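Local coordinates for transmembrane protein (Bartonella henselae, PDB 3PAM), which is probably part of the solute-binding component of an ABC-type transporter that takes up oligopeptides, at residues A[49-54]-A[237-242]; A[112-117]-A[127-132]; A[139-144]-A[160-165]. One frame throughout, in Å; residues are numbered along the deposited sequence.

In the fold
Contact 1 (49-54 with 237-242) and contacts 2 and 3 lie on opposite sides of the chain's centre. Contact 1 is centred about 33 Å from contact 2 and about 29 Å from contact 3. Contacts 2 (112-117 with 127-132) and 3 (139-144 with 160-165) both fall in the sequence between the two segments of contact 1 and follow one another there. Their centres are about 23 Å apart. They meet in the mixed sheet, where strands 130-135 and 157-162 are neighbours. A long, weak ion pair joins them, with Glu132 OE2 3.6 Å from Arg161 NE. The fragment belongs to a solute-binding family, and no ligand defines a pocket near these contacts.

Contact 1: residues A[49-54]-A[237-242]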
loop_
_atom_site.group_PDB
_atom_site.type_symbol
_atom_site.label_atom_id
_atom_site.label_comp_id
_atom_site.label_asym_id
_atom_site.label_seq_id
_atom_site.Cartn_x
_atom_site.Cartn_y
_atom_site.Cartn_z
ATOM N N GLY A 49 2.026 7.602 4.644
ATOM C CA GLY A 49 2.461 7.765 3.289
ATOM C C GLY A 49 3.831 7.196 3.151
ATOM O O GLY A 49 4.180 6.268 3.812
ATOM N N TYR A 50 4.610 7.775 2.274
ATOM C CA TYR A 50 5.885 7.214 1.955
ATOM C C TYR A 50 7.066 8.048 2.368
ATOM O O TYR A 50 8.134 7.553 2.408
ATOM C CB TYR A 50 5.921 6.868 0.478
ATOM C CG TYR A 50 4.985 5.757 0.148
ATOM C CD1 TYR A 50 5.423 4.461 0.116
ATOM C CD2 TYR A 50 3.662 6.000 -0.100
ATOM C CE1 TYR A 50 4.593 3.463 -0.160
ATOM C CE2 TYR A 50 2.831 5.001 -0.371
ATOM C CZ TYR A 50 3.301 3.731 -0.402
ATOM O OH TYR A 50 2.479 2.699 -0.673
ATOM N N TRP A 51 6.867 9.303 2.716
ATOM C CA TRP A 51 7.960 10.091 3.217
ATOM C C TRP A 51 7.486 10.874 4.418
ATOM O O TRP A 51 7.637 12.064 4.460
ATOM C CB TRP A 51 8.497 11.006 2.129
ATOM C CG TRP A 51 9.384 10.291 1.207
ATOM C CD1 TRP A 51 10.677 10.060 1.375
ATOM C CD2 TRP A 51 9.028 9.679 -0.021
ATOM N NE1 TRP A 51 11.172 9.360 0.351
ATOM C CE2 TRP A 51 10.170 9.103 -0.530
ATOM C CE3 TRP A 51 7.847 9.560 -0.736
ATOM C CZ2 TRP A 51 10.186 8.432 -1.726
ATOM C CZ3 TRP A 51 7.867 8.909 -1.904
ATOM C CH2 TRP A 51 9.022 8.356 -2.397
ATOM N N ASP A 52 6.874 10.162 5.361
ATOM C CA ASP A 52 6.323 10.698 6.623
ATOM C C ASP A 52 7.302 11.447 7.527
ATOM O O ASP A 52 8.372 10.944 7.855
ATOM C CB ASP A 52 5.649 9.589 7.441
ATOM C CG ASP A 52 4.415 9.018 6.752
ATOM O OD1 ASP A 52 4.112 9.416 5.600
ATOM O OD2 ASP A 52 3.748 8.159 7.364
ATOM N N GLY A 53 6.900 12.644 7.939
ATOM C CA GLY A 53 7.664 13.429 8.891
ATOM C C GLY A 53 8.932 13.953 8.264
ATOM O O GLY A 53 9.971 14.006 8.900
ATOM N N SER A 54 8.815 14.319 6.996
ATOM C CA SER A 54 9.884 14.877 6.202
ATOM C C SER A 54 9.258 16.019 5.427
ATOM O O SER A 54 8.037 16.054 5.232
ATOM C CB SER A 54 10.424 13.807 5.249
ATOM O OG SER A 54 10.742 14.331 3.966
ATOM N N ALA A 237 9.096 18.962 -4.935
ATOM C CA ALA A 237 7.840 18.794 -5.677
ATOM C C ALA A 237 7.750 17.430 -6.380
ATOM O O ALA A 237 6.674 16.818 -6.441
ATOM C CB ALA A 237 7.651 19.945 -6.674
ATOM N N ALA A 238 8.879 16.952 -6.896
ATOM C CA ALA A 238 8.918 15.633 -7.522
ATOM C C ALA A 238 8.670 14.479 -6.532
ATOM O O ALA A 238 7.895 13.556 -6.827
ATOM C CB ALA A 238 10.195 15.442 -8.262
ATOM N N VAL A 239 9.311 14.530 -5.365
ATOM C CA VAL A 239 9.107 13.500 -4.350
ATOM C C VAL A 239 7.690 13.570 -3.794
ATOM O O VAL A 239 7.027 12.545 -3.625
ATOM C CB VAL A 239 10.109 13.610 -3.191
ATOM C CG1 VAL A 239 9.803 12.570 -2.132
ATOM C CG2 VAL A 239 11.515 13.398 -3.705
ATOM N N ARG A 240 7.236 14.786 -3.510
ATOM C CA ARG A 240 5.880 14.991 -3.014
ATOM C C ARG A 240 4.851 14.481 -4.015
ATOM O O ARG A 240 3.884 13.810 -3.636
ATOM C CB ARG A 240 5.645 16.456 -2.625
ATOM C CG ARG A 240 5.475 16.625 -1.112
ATOM C CD ARG A 240 6.394 17.669 -0.485
ATOM N NE ARG A 240 5.843 19.021 -0.562
ATOM C CZ ARG A 240 6.092 19.998 0.312
ATOM N NH1 ARG A 240 6.881 19.803 1.364
ATOM N NH2 ARG A 240 5.535 21.181 0.139
ATOM N N ALA A 241 5.072 14.747 -5.296
ATOM C CA ALA A 241 4.147 14.246 -6.301
ATOM C C ALA A 241 4.154 12.712 -6.332
ATOM O O ALA A 241 3.093 12.086 -6.383
ATOM C CB ALA A 241 4.444 14.831 -7.649
ATOM N N LEU A 242 5.340 12.106 -6.254
ATOM C CA LEU A 242 5.423 10.652 -6.176
ATOM C C LEU A 242 4.648 10.079 -4.984
ATOM O O LEU A 242 3.868 9.146 -5.144
ATOM C CB LEU A 242 6.877 10.185 -6.162
ATOM C CG LEU A 242 7.114 8.673 -6.046
ATOM C CD1 LEU A 242 6.354 7.897 -7.141
ATOM C CD2 LEU A 242 8.611 8.324 -6.058
#
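Trp51 lays its indole against Val239 and Leu242 of helix 232-249. From CB, which points toward the helix, the chain turns to CG, set anti to the carbonyl carbon (chi1 -80°). Trp51 CG is 4.1 Å from Val239 CG1. The fused bond comes closer: Trp51 CD2 is 3.7 Å from Val239 CG1, and CE2 and CE3 are only slightly farther from it. This methyl sits over one face of the six-membered ring, 3.8 Å from its centroid and 14° off the normal, a CH-pi contact. Val239 CG1 is placed there by standing anti to its own backbone N (chi1 177°). Farther out, Trp51 CZ3 is 4.1 Å from both CG1 and the carbonyl O of Val239. At the far end of the ring, Trp51 CH2 meets Leu242 CD2 at 3.7 Å, obliquely. Beside the tryptophan, Asp52 OD1 accepts Gly49 N at 2.9 Å through its syn lone pair. Ile226 of helix 217-228 backs Val239 and Leu242. All three touching residues are buried. Between the two segments the contact is apolar and CH-pi; a polar tie of this loop to the helix is made one residue beyond, by Tyr50 N and Asp243 OD1.

Contact 2: residues A[112-117]-A[127-132]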
loop_
_atom_site.group_PDB
_atom_site.type_symbol
_atom_site.label_atom_id
_atom_site.label_comp_id
_atom_site.label_asym_id
_atom_site.label_seq_id
_atom_site.Cartn_x
_atom_site.Cartn_y
_atom_site.Cartn_z
ATOM N N ALA A 112 -16.046 -2.006 -7.986
ATOM C CA ALA A 112 -15.017 -2.767 -8.656
ATOM C C ALA A 112 -15.534 -4.085 -9.209
ATOM O O ALA A 112 -14.776 -4.871 -9.762
ATOM C CB ALA A 112 -13.871 -3.008 -7.702
ATOM N N GLY A 113 -16.827 -4.338 -9.053
ATOM C CA GLY A 113 -17.414 -5.542 -9.619
ATOM C C GLY A 113 -17.570 -6.712 -8.681
ATOM O O GLY A 113 -17.955 -7.809 -9.112
ATOM N N PHE A 114 -17.297 -6.496 -7.398
ATOM C CA PHE A 114 -17.347 -7.586 -6.436
ATOM C C PHE A 114 -18.732 -7.809 -5.837
ATOM O O PHE A 114 -19.483 -6.865 -5.581
ATOM C CB PHE A 114 -16.262 -7.428 -5.371
ATOM C CG PHE A 114 -14.886 -7.621 -5.908
ATOM C CD1 PHE A 114 -14.287 -6.633 -6.672
ATOM C CD2 PHE A 114 -14.200 -8.810 -5.683
ATOM C CE1 PHE A 114 -13.022 -6.813 -7.188
ATOM C CE2 PHE A 114 -12.927 -9.010 -6.203
ATOM C CZ PHE A 114 -12.331 -8.016 -6.960
ATOM N N THR A 115 -19.060 -9.079 -5.633
ATOM C CA THR A 115 -20.365 -9.477 -5.164
ATOM C C THR A 115 -20.187 -10.559 -4.132
ATOM O O THR A 115 -19.063 -11.015 -3.874
ATOM C CB THR A 115 -21.249 -10.041 -6.311
ATOM O OG1 THR A 115 -20.598 -11.157 -6.917
ATOM C CG2 THR A 115 -21.533 -8.997 -7.347
ATOM N N LYS A 116 -21.289 -11.001 -3.545
ATOM C CA LYS A 116 -21.184 -12.072 -2.580
ATOM C C LYS A 116 -21.981 -13.271 -3.025
ATOM O O LYS A 116 -23.121 -13.115 -3.496
ATOM C CB LYS A 116 -21.665 -11.582 -1.231
ATOM C CG LYS A 116 -20.764 -10.565 -0.606
ATOM C CD LYS A 116 -20.086 -11.210 0.541
ATOM C CE LYS A 116 -20.640 -10.703 1.839
ATOM N NZ LYS A 116 -20.404 -11.716 2.888
ATOM N N LYS A 117 -21.353 -14.446 -2.937
ATOM C CA LYS A 117 -22.031 -15.721 -3.046
ATOM C C LYS A 117 -21.811 -16.609 -1.818
ATOM O O LYS A 117 -20.662 -16.943 -1.456
ATOM C CB LYS A 117 -21.602 -16.488 -4.273
ATOM C CG LYS A 117 -22.581 -17.586 -4.606
ATOM C CD LYS A 117 -21.922 -18.935 -4.913
ATOM C CE LYS A 117 -20.868 -18.867 -6.007
ATOM N NZ LYS A 117 -21.059 -19.989 -6.978
ATOM N N LEU A 127 -14.477 -15.932 -9.522
ATOM C CA LEU A 127 -13.491 -16.560 -8.631
ATOM C C LEU A 127 -13.656 -16.001 -7.206
ATOM O O LEU A 127 -13.988 -14.829 -7.041
ATOM C CB LEU A 127 -12.064 -16.367 -9.154
ATOM N N PRO A 128 -13.472 -16.845 -6.171
ATOM C CA PRO A 128 -13.596 -16.290 -4.814
ATOM C C PRO A 128 -12.372 -15.501 -4.387
ATOM O O PRO A 128 -11.256 -15.811 -4.800
ATOM C CB PRO A 128 -13.775 -17.526 -3.917
ATOM C CG PRO A 128 -14.124 -18.648 -4.839
ATOM C CD PRO A 128 -13.421 -18.319 -6.155
ATOM N N PHE A 129 -12.611 -14.456 -3.600
ATOM C CA PHE A 129 -11.563 -13.635 -3.061
ATOM C C PHE A 129 -10.915 -14.409 -1.915
ATOM O O PHE A 129 -11.357 -14.337 -0.756
ATOM C CB PHE A 129 -12.127 -12.285 -2.591
ATOM C CG PHE A 129 -11.141 -11.145 -2.682
ATOM C CD1 PHE A 129 -9.768 -11.352 -2.472
ATOM C CD2 PHE A 129 -11.576 -9.863 -2.939
ATOM C CE1 PHE A 129 -8.860 -10.305 -2.550
ATOM C CE2 PHE A 129 -10.661 -8.801 -3.021
ATOM C CZ PHE A 129 -9.296 -9.032 -2.824
ATOM N N GLN A 130 -9.894 -15.182 -2.279
ATOM C CA GLN A 130 -9.078 -15.930 -1.352
ATOM C C GLN A 130 -7.604 -15.808 -1.773
ATOM O O GLN A 130 -7.266 -15.908 -2.956
ATOM C CB GLN A 130 -9.539 -17.391 -1.273
ATOM C CG GLN A 130 -9.196 -18.299 -2.470
ATOM C CD GLN A 130 -9.864 -19.690 -2.401
ATOM O OE1 GLN A 130 -9.791 -20.476 -3.356
ATOM N NE2 GLN A 130 -10.534 -19.983 -1.287
ATOM N N PHE A 131 -6.741 -15.545 -0.797
ATOM C CA PHE A 131 -5.340 -15.327 -1.070
ATOM C C PHE A 131 -4.493 -15.669 0.140
ATOM O O PHE A 131 -5.019 -15.847 1.236
ATOM C CB PHE A 131 -5.078 -13.894 -1.558
ATOM C CG PHE A 131 -5.326 -12.829 -0.524
ATOM C CD1 PHE A 131 -4.280 -12.382 0.302
ATOM C CD2 PHE A 131 -6.587 -12.228 -0.403
ATOM C CE1 PHE A 131 -4.495 -11.377 1.242
ATOM C CE2 PHE A 131 -6.806 -11.240 0.520
ATOM C CZ PHE A 131 -5.749 -10.808 1.354
ATOM N N GLU A 132 -3.186 -15.749 -0.071
ATOM C CA GLU A 132 -2.237 -16.137 0.953
ATOM C C GLU A 132 -1.377 -14.945 1.371
ATOM O O GLU A 132 -0.937 -14.156 0.524
ATOM C CB GLU A 132 -1.350 -17.250 0.400
ATOM C CG GLU A 132 -0.461 -17.934 1.385
ATOM C CD GLU A 132 0.734 -18.586 0.706
ATOM O OE1 GLU A 132 1.526 -17.863 0.052
ATOM O OE2 GLU A 132 0.887 -19.815 0.824
#
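Phe114 holds CG anti to its carbonyl carbon (chi1 -69°), while Phe129 swings CG anti to its backbone N (chi1 -150°). Both CB atoms point toward the other segment, and the two rings come together from backbones whose nearest CA atoms, those of Phe114 and Phe129, are 9.0 Å apart. Phe114 CE2 touches Phe129 CD2 at 3.6 Å. Phe114 CD2 lies 3.9 Å from the same Phe129 CD2. Phe129 CE2 is also 3.9 Å from Phe114 CE2. The rings meet at a slant through their CD2/CE2 sides, with planes inclined at 34° and centroids 5.5 Å apart. The chain reaches Phe114 through a Schellman motif that ends helix 99-111, with Gly113 at positive phi. It then forms the small antiparallel sheet of strands 115-117 and 120-122 before returning. Phe129, the centre of an inverse gamma turn, leads into strand 130-135 of the main mixed sheet. Both rings are buried. Leu121 of strand 120-122 and Val22 of helix 20-29 touch each of them. Leu109 adds to the packing round Phe114, and Leu26 and Leu16 to that round Phe129. The Phe129 backbone bonds to both Leu121 and His157.

Contact 3: residues A[139-144]-A[160-165]; sequences EEEKVA and IRTVDD
Ile160 overlaps Ala144 with both ends of its branched side chain. Its CG2 lies 3.8 Å from Ala144 CB, and its CD1 is equally near that methyl. CD1 also approaches the carbonyl O of Ala144, at 3.4 Å. The two branches are split by the first torsion: CG2 is anti to the backbone N, while CG1 is beside it and anti to the carbonyl carbon (chi1 -52°). The side chain can thus reach the alanine methyl and the helix backbone together. Ile160 CG2 also comes within 4.3 Å of Glu141 CG, one helical turn earlier.

Two residues along the strand, Thr162 meets Glu141. The glutamate chain is extended beyond CG and crosses the threonine at about a right angle. Glu141 CB comes within 3.5 Å of Thr162 OG1. Glu141 OE2 is 3.4 Å from the same OG1, a weak hydrogen bond. The hydroxyl has a stronger partner in Thr135 OG1 on strand 130-135, so the bond to Glu141 probably adds little to holding the carboxylate. The contact is apolar at the Ile160 end and polar at the Thr162 end.

The segments belong to a beta-alpha-beta unit of strand 130-135, helix 138-152 and strand 157-162. The axes of helix 139-144 and strand 160-162 run antiparallel at 178°, 8.8 Å apart at their closest. Strand 157-162 is an outermost strand of the mixed sheet, paired with strand 130-135 through backbone bonds of Arg161 to Ile133 and Thr135. Ile160 also packs on Leu145 and Gln148 of the helix and on Ile133, while Val143 touches Leu255 and Tyr256 of strand 252-257.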
loop_
_atom_site.group_PDB
_atom_site.type_symbol
_atom_site.label_atom_id
_atom_site.label_comp_id
_atom_site.label_asym_id
_atom_site.label_seq_id
_atom_site.Cartn_x
_atom_site.Cartn_y
_atom_site.Cartn_z
ATOM N N GLU A 139 5.796 -12.238 14.938
ATOM C CA GLU A 139 5.218 -10.918 15.101
ATOM C C GLU A 139 4.418 -10.541 13.854
ATOM O O GLU A 139 3.406 -9.843 13.943
ATOM C CB GLU A 139 6.319 -9.876 15.366
ATOM C CG GLU A 139 5.781 -8.531 15.866
ATOM C CD GLU A 139 6.793 -7.391 15.765
ATOM O OE1 GLU A 139 7.047 -6.906 14.630
ATOM O OE2 GLU A 139 7.312 -6.968 16.824
ATOM N N GLU A 140 4.884 -10.987 12.688
ATOM C CA GLU A 140 4.184 -10.691 11.439
ATOM C C GLU A 140 2.949 -11.556 11.401
ATOM O O GLU A 140 1.868 -11.095 11.013
ATOM C CB GLU A 140 5.060 -10.970 10.217
ATOM C CG GLU A 140 6.279 -10.047 10.080
ATOM C CD GLU A 140 6.984 -10.159 8.734
ATOM O OE1 GLU A 140 6.653 -11.059 7.915
ATOM O OE2 GLU A 140 7.898 -9.330 8.501
ATOM N N GLU A 141 3.106 -12.810 11.834
ATOM C CA GLU A 141 1.991 -13.753 11.829
ATOM C C GLU A 141 0.853 -13.199 12.667
ATOM O O GLU A 141 -0.281 -13.186 12.213
ATOM C CB GLU A 141 2.431 -15.116 12.339
ATOM C CG GLU A 141 1.302 -16.087 12.578
ATOM C CD GLU A 141 1.792 -17.366 13.207
ATOM O OE1 GLU A 141 2.346 -17.329 14.345
ATOM O OE2 GLU A 141 1.629 -18.418 12.556
ATOM N N LYS A 142 1.157 -12.703 13.866
ATOM C CA LYS A 142 0.119 -12.064 14.688
ATOM C C LYS A 142 -0.592 -10.947 13.923
ATOM O O LYS A 142 -1.816 -10.890 13.925
ATOM C CB LYS A 142 0.678 -11.512 15.994
ATOM C CG LYS A 142 1.036 -12.542 17.071
ATOM C CD LYS A 142 1.714 -11.826 18.230
ATOM C CE LYS A 142 1.954 -12.748 19.431
ATOM N NZ LYS A 142 2.920 -13.853 19.116
ATOM N N VAL A 143 0.165 -10.073 13.258
ATOM C CA VAL A 143 -0.430 -8.928 12.566
ATOM C C VAL A 143 -1.276 -9.395 11.374
ATOM O O VAL A 143 -2.363 -8.864 11.116
ATOM C CB VAL A 143 0.640 -7.907 12.085
ATOM C CG1 VAL A 143 0.013 -6.806 11.208
ATOM C CG2 VAL A 143 1.348 -7.285 13.260
ATOM N N ALA A 144 -0.760 -10.392 10.660
ATOM C CA ALA A 144 -1.438 -10.962 9.515
ATOM C C ALA A 144 -2.732 -11.675 9.943
ATOM O O ALA A 144 -3.730 -11.653 9.218
ATOM C CB ALA A 144 -0.515 -11.896 8.753
ATOM N N ILE A 160 -2.997 -17.381 6.164
ATOM C CA ILE A 160 -1.756 -16.907 6.769
ATOM C C ILE A 160 -0.703 -18.035 6.790
ATOM O O ILE A 160 -0.955 -19.123 7.291
ATOM C CB ILE A 160 -1.991 -16.302 8.180
ATOM C CG1 ILE A 160 -3.112 -15.239 8.161
ATOM C CG2 ILE A 160 -0.701 -15.705 8.739
ATOM C CD1 ILE A 160 -3.060 -14.188 7.034
ATOM N N ARG A 161 0.458 -17.767 6.193
ATOM C CA ARG A 161 1.582 -18.713 6.198
ATOM C C ARG A 161 2.794 -18.083 6.866
ATOM O O ARG A 161 3.090 -16.923 6.635
ATOM C CB ARG A 161 1.970 -19.128 4.779
ATOM C CG ARG A 161 0.943 -19.966 4.037
ATOM C CD ARG A 161 1.080 -21.449 4.311
ATOM N NE ARG A 161 0.205 -22.205 3.415
ATOM C CZ ARG A 161 0.124 -23.534 3.342
ATOM N NH1 ARG A 161 0.871 -24.308 4.122
ATOM N NH2 ARG A 161 -0.721 -24.098 2.480
ATOM N N THR A 162 3.478 -18.848 7.702
ATOM C CA THR A 162 4.822 -18.486 8.128
ATOM C C THR A 162 5.760 -19.605 7.720
ATOM O O THR A 162 5.530 -20.770 8.053
ATOM C CB THR A 162 4.928 -18.237 9.633
ATOM O OG1 THR A 162 3.780 -17.489 10.079
ATOM C CG2 THR A 162 6.139 -17.443 9.911
ATOM N N VAL A 163 6.808 -19.228 6.989
ATOM C CA VAL A 163 7.744 -20.167 6.398
ATOM C C VAL A 163 9.189 -19.861 6.807
ATOM O O VAL A 163 9.464 -18.832 7.458
ATOM C CB VAL A 163 7.642 -20.211 4.822
ATOM C CG1 VAL A 163 6.206 -20.518 4.356
ATOM C CG2 VAL A 163 8.200 -18.924 4.172
ATOM N N ASP A 164 10.096 -20.760 6.402
ATOM C CA ASP A 164 11.530 -20.603 6.639
ATOM C C ASP A 164 12.117 -19.476 5.784
ATOM O O ASP A 164 11.491 -19.006 4.818
ATOM C CB ASP A 164 12.278 -21.921 6.360
ATOM N N ASP A 165 13.339 -19.079 6.122
ATOM C CA ASP A 165 13.982 -17.966 5.442
ATOM C C ASP A 165 14.405 -18.263 4.006
ATOM O O ASP A 165 14.180 -17.442 3.129
ATOM C CB ASP A 165 15.148 -17.422 6.256
ATOM C CG ASP A 165 15.183 -15.909 6.265
ATOM O OD1 ASP A 165 14.262 -15.296 5.671
ATOM O OD2 ASP A 165 16.114 -15.339 6.874
#